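Local coordinates for protein putative phosphohydrolase (Shewanella amazonensis, PDB 3M1T) that is a putative phosphohydrolase with an HDOD domain, probably acting in signal transduction, though its substrate is not established, at residues A6-K10 and G175-I181. Sequence-based numbering, arbitrary orientation. Where two conformers were deposited one is given.
Sequences ALLQK and GYDNAEI
Ala6 and Leu7, on the short helix 5-8, run beside Gly175 and Tyr176, with Ala6 CA 5.3 Å from Gly175 CA. No hydrogen bond joins the two backbones directly. Residues 175-177 link two helices of the all-helical HDOD fold: Gly175 leaves helix 166-174 with positive phi, and a capping box of Asp177 and Glu180 starts helix 178-188. Gly175 has no side chain, and Ala6 CB sits close to its backbone, 3.7 Å from Gly175 O. Leu7 is the apolar centre of the contact. Its CG is anti to the backbone N (chi1 180°), which carries CD1 in between the Tyr176 ring and helix 178-188. CD1 lies 3.9 Å from Tyr176 CG and 3.8 Å from Ile181 CA, while CD2 rests near Glu180 CB. Leu7 and Tyr176 cross at about a right angle. Lys10 bends at chi2 and chi3, carrying CG and CD across the phenol end of Tyr176, again at about a right angle; Lys10 CG is also 4.0 Å from Ile181 CD1. Lys10 NZ forms a salt bridge with Glu13. Replacing Tyr176 with an alanine would probably leave a gap beside Leu7 CD1 and the Lys10 methylenes, and the water at Lys10 NZ would lose its phenol partner. In the capping box, Asp177 OD1 accepts from Glu180 N almost in line with its C-O bond, and more weakly from Ala179 N. Glu180 answers through OE1, which takes Asp177 N at 3.1 Å on its anti side, about 30° out of the carboxylate plane. Its OE2 pairs with Lys171 and the Gly1 amino group, tying the helix start to the chain's N-terminus. One water bridges Lys10 NZ, 3.0 Å from its oxygen, and Tyr176 OH, 2.7 Å from it.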
loop_
_atom_site.group_PDB
_atom_site.type_symbol
_atom_site.label_atom_id
_atom_site.label_comp_id
_atom_site.label_asym_id
_atom_site.label_seq_id
_atom_site.Cartn_x
_atom_site.Cartn_y
_atom_site.Cartn_z
ATOM N N ALA A 6 -22.977 -1.687 7.517
ATOM C CA ALA A 6 -22.021 -1.684 8.601
ATOM C C ALA A 6 -20.765 -0.896 8.248
ATOM O O ALA A 6 -20.218 -0.231 9.103
ATOM C CB ALA A 6 -21.639 -3.150 8.961
ATOM N N LEU A 7 -20.338 -0.976 6.993
ATOM C CA LEU A 7 -19.151 -0.277 6.506
ATOM C C LEU A 7 -19.471 1.214 6.420
ATOM O O LEU A 7 -18.707 2.037 6.902
ATOM C CB LEU A 7 -18.683 -0.833 5.153
ATOM C CG LEU A 7 -17.458 -0.167 4.555
ATOM C CD1 LEU A 7 -16.207 -0.427 5.452
ATOM C CD2 LEU A 7 -17.172 -0.611 3.066
ATOM N N LEU A 8 -20.611 1.528 5.848
ATOM C CA LEU A 8 -20.975 2.949 5.679
ATOM C C LEU A 8 -21.134 3.681 7.022
ATOM O O LEU A 8 -20.915 4.923 7.077
ATOM C CB LEU A 8 -22.192 3.076 4.779
ATOM C CG LEU A 8 -22.022 2.621 3.343
ATOM C CD1 LEU A 8 -23.402 2.848 2.638
ATOM C CD2 LEU A 8 -20.864 3.434 2.662
ATOM N N GLN A 9 -21.466 2.959 8.101
ATOM C CA GLN A 9 -21.542 3.583 9.402
ATOM C C GLN A 9 -20.199 4.125 9.875
ATOM O O GLN A 9 -20.158 4.857 10.870
ATOM C CB GLN A 9 -22.117 2.604 10.426
ATOM C CG GLN A 9 -23.352 1.895 9.941
ATOM C CD GLN A 9 -24.397 2.857 9.457
ATOM O OE1 GLN A 9 -24.824 3.708 10.233
ATOM N NE2 GLN A 9 -24.808 2.758 8.169
ATOM N N LYS A 10 -19.101 3.721 9.225
ATOM C CA LYS A 10 -17.775 4.202 9.567
ATOM C C LYS A 10 -17.345 5.496 8.900
ATOM O O LYS A 10 -16.322 6.075 9.268
ATOM C CB LYS A 10 -16.690 3.151 9.242
ATOM C CG LYS A 10 -16.912 1.783 9.866
ATOM C CD LYS A 10 -16.720 1.881 11.380
ATOM C CE LYS A 10 -17.991 1.901 12.121
ATOM N NZ LYS A 10 -17.645 2.034 13.638
ATOM N N GLY A 175 -18.964 -6.511 10.714
ATOM C CA GLY A 175 -19.798 -6.405 9.532
ATOM C C GLY A 175 -19.027 -5.958 8.291
ATOM O O GLY A 175 -19.637 -5.755 7.204
ATOM N N TYR A 176 -17.708 -5.797 8.398
ATOM C CA TYR A 176 -16.844 -5.502 7.274
ATOM C C TYR A 176 -15.464 -5.998 7.634
ATOM O O TYR A 176 -15.241 -6.344 8.825
ATOM C CB TYR A 176 -16.828 -3.960 7.013
ATOM C CG TYR A 176 -16.398 -3.148 8.187
ATOM C CD1 TYR A 176 -15.057 -3.032 8.491
ATOM C CD2 TYR A 176 -17.306 -2.619 9.086
ATOM C CE1 TYR A 176 -14.676 -2.350 9.585
ATOM C CE2 TYR A 176 -16.919 -1.879 10.198
ATOM C CZ TYR A 176 -15.587 -1.791 10.466
ATOM O OH TYR A 176 -15.193 -1.102 11.593
ATOM N N ASP A 177 -14.549 -6.050 6.663
ATOM C CA ASP A 177 -13.176 -6.470 6.955
ATOM C C ASP A 177 -12.153 -5.374 6.685
ATOM O O ASP A 177 -12.495 -4.227 6.296
ATOM C CB ASP A 177 -12.765 -7.754 6.267
ATOM C CG ASP A 177 -12.741 -7.671 4.764
ATOM O OD1 ASP A 177 -12.466 -6.602 4.205
ATOM O OD2 ASP A 177 -13.025 -8.718 4.108
ATOM N N ASN A 178 -10.908 -5.706 7.002
ATOM C CA ASN A 178 -9.849 -4.689 6.928
ATOM C C ASN A 178 -9.586 -4.175 5.485
ATOM O O ASN A 178 -9.178 -3.015 5.305
ATOM C CB ASN A 178 -8.575 -5.201 7.581
ATOM C CG ASN A 178 -7.921 -6.272 6.795
ATOM O OD1 ASN A 178 -7.129 -5.991 5.945
ATOM N ND2 ASN A 178 -8.268 -7.577 7.072
ATOM N N ALA A 179 -9.852 -5.000 4.492
ATOM C CA ALA A 179 -9.678 -4.632 3.107
ATOM C C ALA A 179 -10.757 -3.597 2.737
ATOM O O ALA A 179 -10.488 -2.579 2.051
ATOM C CB ALA A 179 -9.685 -5.840 2.140
ATOM N N GLU A 180 -11.981 -3.836 3.192
ATOM C CA GLU A 180 -13.116 -2.961 2.897
ATOM C C GLU A 180 -12.929 -1.592 3.557
ATOM O O GLU A 180 -13.153 -0.530 2.920
ATOM C CB GLU A 180 -14.398 -3.593 3.354
ATOM C CG GLU A 180 -14.806 -4.734 2.469
ATOM C CD GLU A 180 -16.066 -5.415 2.932
ATOM O OE1 GLU A 180 -16.353 -5.474 4.158
ATOM O OE2 GLU A 180 -16.781 -5.892 2.020
ATOM N N ILE A 181 -12.527 -1.551 4.842
ATOM C CA ILE A 181 -12.368 -0.274 5.517
ATOM C C ILE A 181 -11.119 0.454 5.000
ATOM O O ILE A 181 -11.157 1.682 4.905
ATOM C CB ILE A 181 -12.438 -0.346 7.077
ATOM C CG1 ILE A 181 -12.795 1.035 7.618
ATOM C CG2 ILE A 181 -11.191 -1.029 7.671
ATOM C CD1 ILE A 181 -13.068 1.033 9.154
HETATM O O HOH W 1 -16.790 -0.811 13.720
#